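PDB 6A41: dehalogenase from Rhodospirillaceae, which probably releases halide from organic substrates such as halohydrins, as a dehalogenase related to the short-chain dehydrogenases/reductases. Local coordinates for residues G20-I24 against S214-A219; N83-P87 against D103-M108. Numbering follows the deposited sequence.

Contact 1 (G20-I24 against S214-A219)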
loop_
_atom_site.group_PDB
_atom_site.type_symbol
_atom_site.label_atom_id
_atom_site.label_comp_id
_atom_site.label_asym_id
_atom_site.label_seq_id
_atom_site.Cartn_x
_atom_site.Cartn_y
_atom_site.Cartn_z
ATOM N N GLY A 20 26.390 -10.947 -0.986
ATOM C CA GLY A 20 26.256 -9.566 -1.622
ATOM C C GLY A 20 26.455 -8.519 -0.544
ATOM O O GLY A 20 27.157 -7.559 -0.744
ATOM N N THR A 21 25.774 -8.700 0.616
ATOM C CA THR A 21 25.845 -7.726 1.625
ATOM C C THR A 21 27.289 -7.662 2.188
ATOM O O THR A 21 27.781 -6.616 2.389
ATOM C CB THR A 21 24.858 -7.988 2.763
ATOM O OG1 THR A 21 23.510 -8.079 2.192
ATOM C CG2 THR A 21 24.912 -6.842 3.777
ATOM N N THR A 22 27.929 -8.802 2.443
ATOM C CA THR A 22 29.299 -8.776 2.991
ATOM C C THR A 22 30.228 -7.969 2.088
ATOM O O THR A 22 30.995 -7.086 2.529
ATOM C CB THR A 22 29.853 -10.207 3.055
ATOM O OG1 THR A 22 29.123 -10.960 3.993
ATOM C CG2 THR A 22 31.313 -10.207 3.478
ATOM N N ARG A 23 30.126 -8.326 0.820
ATOM C CA ARG A 23 30.970 -7.756 -0.246
ATOM C C ARG A 23 30.860 -6.223 -0.350
ATOM O O ARG A 23 31.894 -5.472 -0.366
ATOM C CB ARG A 23 30.627 -8.383 -1.614
ATOM C CG ARG A 23 31.560 -7.970 -2.707
ATOM C CD ARG A 23 31.216 -8.519 -4.125
ATOM N NE ARG A 23 31.191 -9.945 -4.039
ATOM C CZ ARG A 23 30.149 -10.778 -4.070
ATOM N NH1 ARG A 23 28.933 -10.417 -4.256
ATOM N NH2 ARG A 23 30.420 -12.080 -3.899
ATOM N N ILE A 24 29.636 -5.745 -0.431
ATOM C CA ILE A 24 29.428 -4.292 -0.491
ATOM C C ILE A 24 29.766 -3.601 0.832
ATOM O O ILE A 24 30.414 -2.540 0.784
ATOM C CB ILE A 24 27.992 -3.964 -0.966
ATOM C CG1 ILE A 24 27.703 -4.511 -2.395
ATOM C CG2 ILE A 24 27.792 -2.458 -1.033
ATOM C CD1 ILE A 24 28.690 -4.041 -3.460
ATOM N N SER A 214 23.343 -9.817 -6.846
ATOM C CA SER A 214 23.435 -9.946 -5.402
ATOM C C SER A 214 24.111 -8.632 -4.855
ATOM O O SER A 214 23.724 -8.209 -3.760
ATOM C CB SER A 214 24.253 -11.180 -4.944
ATOM O OG SER A 214 25.549 -10.939 -5.418
ATOM N N ASP A 215 25.027 -8.006 -5.617
ATOM C CA ASP A 215 25.562 -6.683 -5.288
ATOM C C ASP A 215 24.608 -5.489 -5.203
ATOM O O ASP A 215 24.915 -4.517 -4.470
ATOM C CB ASP A 215 26.708 -6.347 -6.175
ATOM C CG ASP A 215 27.962 -7.202 -5.768
ATOM O OD1 ASP A 215 27.968 -7.973 -4.739
ATOM O OD2 ASP A 215 28.930 -7.093 -6.485
ATOM N N GLU A 216 23.495 -5.589 -5.945
ATOM C CA GLU A 216 22.418 -4.590 -5.914
ATOM C C GLU A 216 21.620 -4.735 -4.632
ATOM O O GLU A 216 21.342 -3.723 -3.934
ATOM C CB GLU A 216 21.454 -4.663 -7.124
ATOM C CG GLU A 216 22.082 -4.144 -8.381
ATOM C CD GLU A 216 21.407 -4.565 -9.724
ATOM O OE1 GLU A 216 20.822 -5.642 -9.851
ATOM O OE2 GLU A 216 21.509 -3.736 -10.656
ATOM N N LEU A 217 21.250 -5.981 -4.351
ATOM C CA LEU A 217 20.579 -6.252 -3.011
ATOM C C LEU A 217 21.506 -5.857 -1.885
ATOM O O LEU A 217 21.058 -5.199 -0.923
ATOM C CB LEU A 217 20.166 -7.685 -2.942
ATOM C CG LEU A 217 19.389 -8.136 -1.705
ATOM C CD1 LEU A 217 18.243 -7.281 -1.406
ATOM C CD2 LEU A 217 18.879 -9.537 -1.890
ATOM N N GLY A 218 22.793 -6.253 -2.007
ATOM C CA GLY A 218 23.763 -5.856 -0.951
ATOM C C GLY A 218 23.895 -4.304 -0.762
ATOM O O GLY A 218 23.927 -3.794 0.394
ATOM N N ALA A 219 23.952 -3.580 -1.863
ATOM C CA ALA A 219 24.064 -2.161 -1.821
ATOM C C ALA A 219 22.793 -1.528 -1.176
ATOM O O ALA A 219 22.905 -0.526 -0.450
ATOM C CB ALA A 219 24.326 -1.472 -3.205
HETATM O O HOH W 1 27.457 -12.918 -4.371
#
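Two helices cross at close quarters on one face of the central sheet, helix 18-27 meeting the start of helix 214-225 with axes 7.4 Å apart at -68°. Glycine on each side permits this spacing. A side chain on Gly20 would run into Ser214 O, and one on Gly218 into Gly20 O; without them, Gly20 CA forms a CA-H...O contact with Ser214 O (3.6 Å), and the backbones close until Thr21 CA and Gly218 CA are 3.8 Å apart. In this Rossmann-like fold, helix 18-27 follows the first strand, 7-10, while helix 214-225 precedes the last, 236-239, joining early and late parts of the domain. At the edge, long Arg23 reaches Asp215 in a salt bridge (NH1 to OD1, 2.7 Å), and water 1 links Arg23 NH1 with Ser214 OG at 2.9 Å each. Ile24 fills the remaining gap: its CG1 lies 3.5 Å from Asp215 O, and its CG2 4.2 Å from CB of small Ala219, which packs on Gly228 of a second subunit.

Contact 2 (N83-P87 against D103-M108)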
loop_
_atom_site.group_PDB
_atom_site.type_symbol
_atom_site.label_atom_id
_atom_site.label_comp_id
_atom_site.label_asym_id
_atom_site.label_seq_id
_atom_site.Cartn_x
_atom_site.Cartn_y
_atom_site.Cartn_z
ATOM N N ASN A 83 19.091 -11.826 7.803
ATOM C CA ASN A 83 19.110 -12.457 6.522
ATOM C C ASN A 83 18.533 -13.874 6.687
ATOM O O ASN A 83 19.175 -14.783 7.106
ATOM C CB ASN A 83 20.527 -12.425 6.006
ATOM C CG ASN A 83 20.701 -13.185 4.720
ATOM O OD1 ASN A 83 20.054 -12.872 3.691
ATOM N ND2 ASN A 83 21.578 -14.151 4.728
ATOM N N ASP A 84 17.231 -13.978 6.471
ATOM C CA ASP A 84 16.435 -15.146 6.799
ATOM C C ASP A 84 15.814 -15.708 5.519
ATOM O O ASP A 84 15.293 -14.954 4.684
ATOM C CB ASP A 84 15.347 -14.767 7.839
ATOM C CG ASP A 84 15.965 -14.020 9.013
ATOM O OD1 ASP A 84 16.711 -14.649 9.769
ATOM O OD2 ASP A 84 15.758 -12.780 9.097
ATOM N N ALA A 85 15.926 -17.034 5.366
ATOM C CA ALA A 85 15.448 -17.732 4.187
ATOM C C ALA A 85 15.093 -19.185 4.464
ATOM O O ALA A 85 15.907 -19.883 4.991
ATOM C CB ALA A 85 16.421 -17.673 3.082
ATOM N N TYR A 86 13.831 -19.515 4.178
ATOM C CA TYR A 86 13.270 -20.867 4.172
ATOM C C TYR A 86 12.768 -21.158 2.732
ATOM O O TYR A 86 12.368 -20.196 2.040
ATOM C CB TYR A 86 12.087 -20.945 5.200
ATOM C CG TYR A 86 11.447 -22.305 5.364
ATOM C CD1 TYR A 86 11.983 -23.290 6.192
ATOM C CD2 TYR A 86 10.344 -22.654 4.590
ATOM C CE1 TYR A 86 11.421 -24.586 6.286
ATOM C CE2 TYR A 86 9.733 -23.917 4.687
ATOM C CZ TYR A 86 10.266 -24.855 5.550
ATOM O OH TYR A 86 9.644 -26.062 5.571
ATOM N N PRO A 87 12.818 -22.417 2.266
ATOM C CA PRO A 87 12.441 -22.670 0.867
ATOM C C PRO A 87 11.006 -22.259 0.551
ATOM O O PRO A 87 10.142 -22.350 1.436
ATOM C CB PRO A 87 12.613 -24.170 0.679
ATOM C CG PRO A 87 13.540 -24.578 1.765
ATOM C CD PRO A 87 13.376 -23.627 2.915
ATOM N N ASP A 103 7.114 -24.301 10.187
ATOM C CA ASP A 103 8.554 -24.171 9.965
ATOM C C ASP A 103 8.933 -22.872 9.197
ATOM O O ASP A 103 9.906 -22.215 9.582
ATOM C CB ASP A 103 9.141 -25.394 9.254
ATOM C CG ASP A 103 9.059 -26.657 10.129
ATOM O OD1 ASP A 103 8.657 -26.594 11.342
ATOM O OD2 ASP A 103 9.313 -27.750 9.631
ATOM N N ALA A 104 8.177 -22.505 8.141
ATOM C CA ALA A 104 8.409 -21.250 7.429
ATOM C C ALA A 104 8.248 -20.080 8.309
ATOM O O ALA A 104 9.074 -19.143 8.276
ATOM C CB ALA A 104 7.476 -21.160 6.255
ATOM N N LEU A 105 7.214 -20.109 9.144
ATOM C CA LEU A 105 7.012 -19.004 10.077
ATOM C C LEU A 105 8.099 -18.976 11.082
ATOM O O LEU A 105 8.505 -17.857 11.556
ATOM C CB LEU A 105 5.680 -19.186 10.788
ATOM C CG LEU A 105 4.467 -18.957 9.899
ATOM C CD1 LEU A 105 3.199 -19.531 10.459
ATOM C CD2 LEU A 105 4.241 -17.481 9.600
ATOM N N GLU A 106 8.543 -20.142 11.523
ATOM C CA GLU A 106 9.644 -20.159 12.518
ATOM C C GLU A 106 10.910 -19.464 12.000
ATOM O O GLU A 106 11.559 -18.673 12.717
ATOM C CB GLU A 106 9.990 -21.557 12.956
ATOM C CG GLU A 106 11.066 -21.655 14.018
ATOM C CD GLU A 106 10.515 -21.250 15.409
ATOM O OE1 GLU A 106 9.266 -21.243 15.611
ATOM O OE2 GLU A 106 11.334 -20.858 16.254
ATOM N N VAL A 107 11.286 -19.836 10.766
ATOM C CA VAL A 107 12.515 -19.347 10.173
ATOM C C VAL A 107 12.443 -17.857 9.775
ATOM O O VAL A 107 13.420 -17.139 9.921
ATOM C CB VAL A 107 12.929 -20.277 9.029
ATOM C CG1 VAL A 107 14.089 -19.665 8.259
ATOM C CG2 VAL A 107 13.248 -21.699 9.517
HETATM N N MSE A 108 11.279 -17.368 9.312
HETATM C CA MSE A 108 11.183 -16.132 8.639
HETATM C C MSE A 108 10.538 -15.060 9.524
HETATM O O MSE A 108 10.606 -13.889 9.160
HETATM C CB MSE A 108 10.520 -16.188 7.201
HETATM C CG MSE A 108 11.488 -17.029 6.345
HETATM SE SE MSE A 108 10.952 -17.148 4.486
HETATM C CE MSE A 108 9.252 -18.160 4.720
HETATM O O HOH W 2 16.060 -17.447 10.136
#
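The loop leaving strand 79-83, the fourth in the order of the Rossmann-like fold, runs across helix 98-126, the helix that follows it in the chain. In short-chain dehydrogenase/reductase relatives this strand end carries the Asn-Asn-Ala-Gly motif, of which a variant appears here. Asn83 anchors the loop's start away from the helix, using its amide side chain to bond Lys15 O and Ala17 N. Asp84 then turns toward the helix, its CB 3.7 Å from Val107 O. Being short and acidic, it leaves room for water 2, which donates to both Asp84 OD1 (2.9 Å) and Val107 O (2.7 Å), a carbonyl in the wider pi-type turn at 106-108. Ala85 points its small side chain away, toward Asp186 and Tyr187, while its O rests 3.7 Å from Val107 CG1. Tyr86 provides the main apolar surface: its flat ring lies over the helix backbone in a CH-pi contact, Ala104 CA being 3.9 Å from the ring centroid, and the methyl-sized Ala104 lets it settle so low. The flexible side chain of selenomethionine Met108 slides beneath the loop, bringing SE to 3.7 Å from Tyr86 N and CE to 4.0 Å from Tyr86 CB.

How the contacts relate
Contacts 1 and 2 sit on opposite sides of the chain's centre, with centres 20 Å apart and nearest atoms about 6 Å apart, so they do not touch. Contact 2 is local in sequence, whereas contact 1 brings together segments 190 residues apart, with all of contact 2 falling between them. Ala17 ties the two together: its N donates to Asn83 OD1 of contact 2, and its O bonds Thr21 OG1 of contact 1. Arg153 bonds Asp84 O, and Met108 packs on Tyr149. The Tyr-X-X-X-Arg spacing of these two partners is consistent with the Ser-Tyr-Arg triad of halohydrin dehalogenases, which would place contact 2 beside the probable active site.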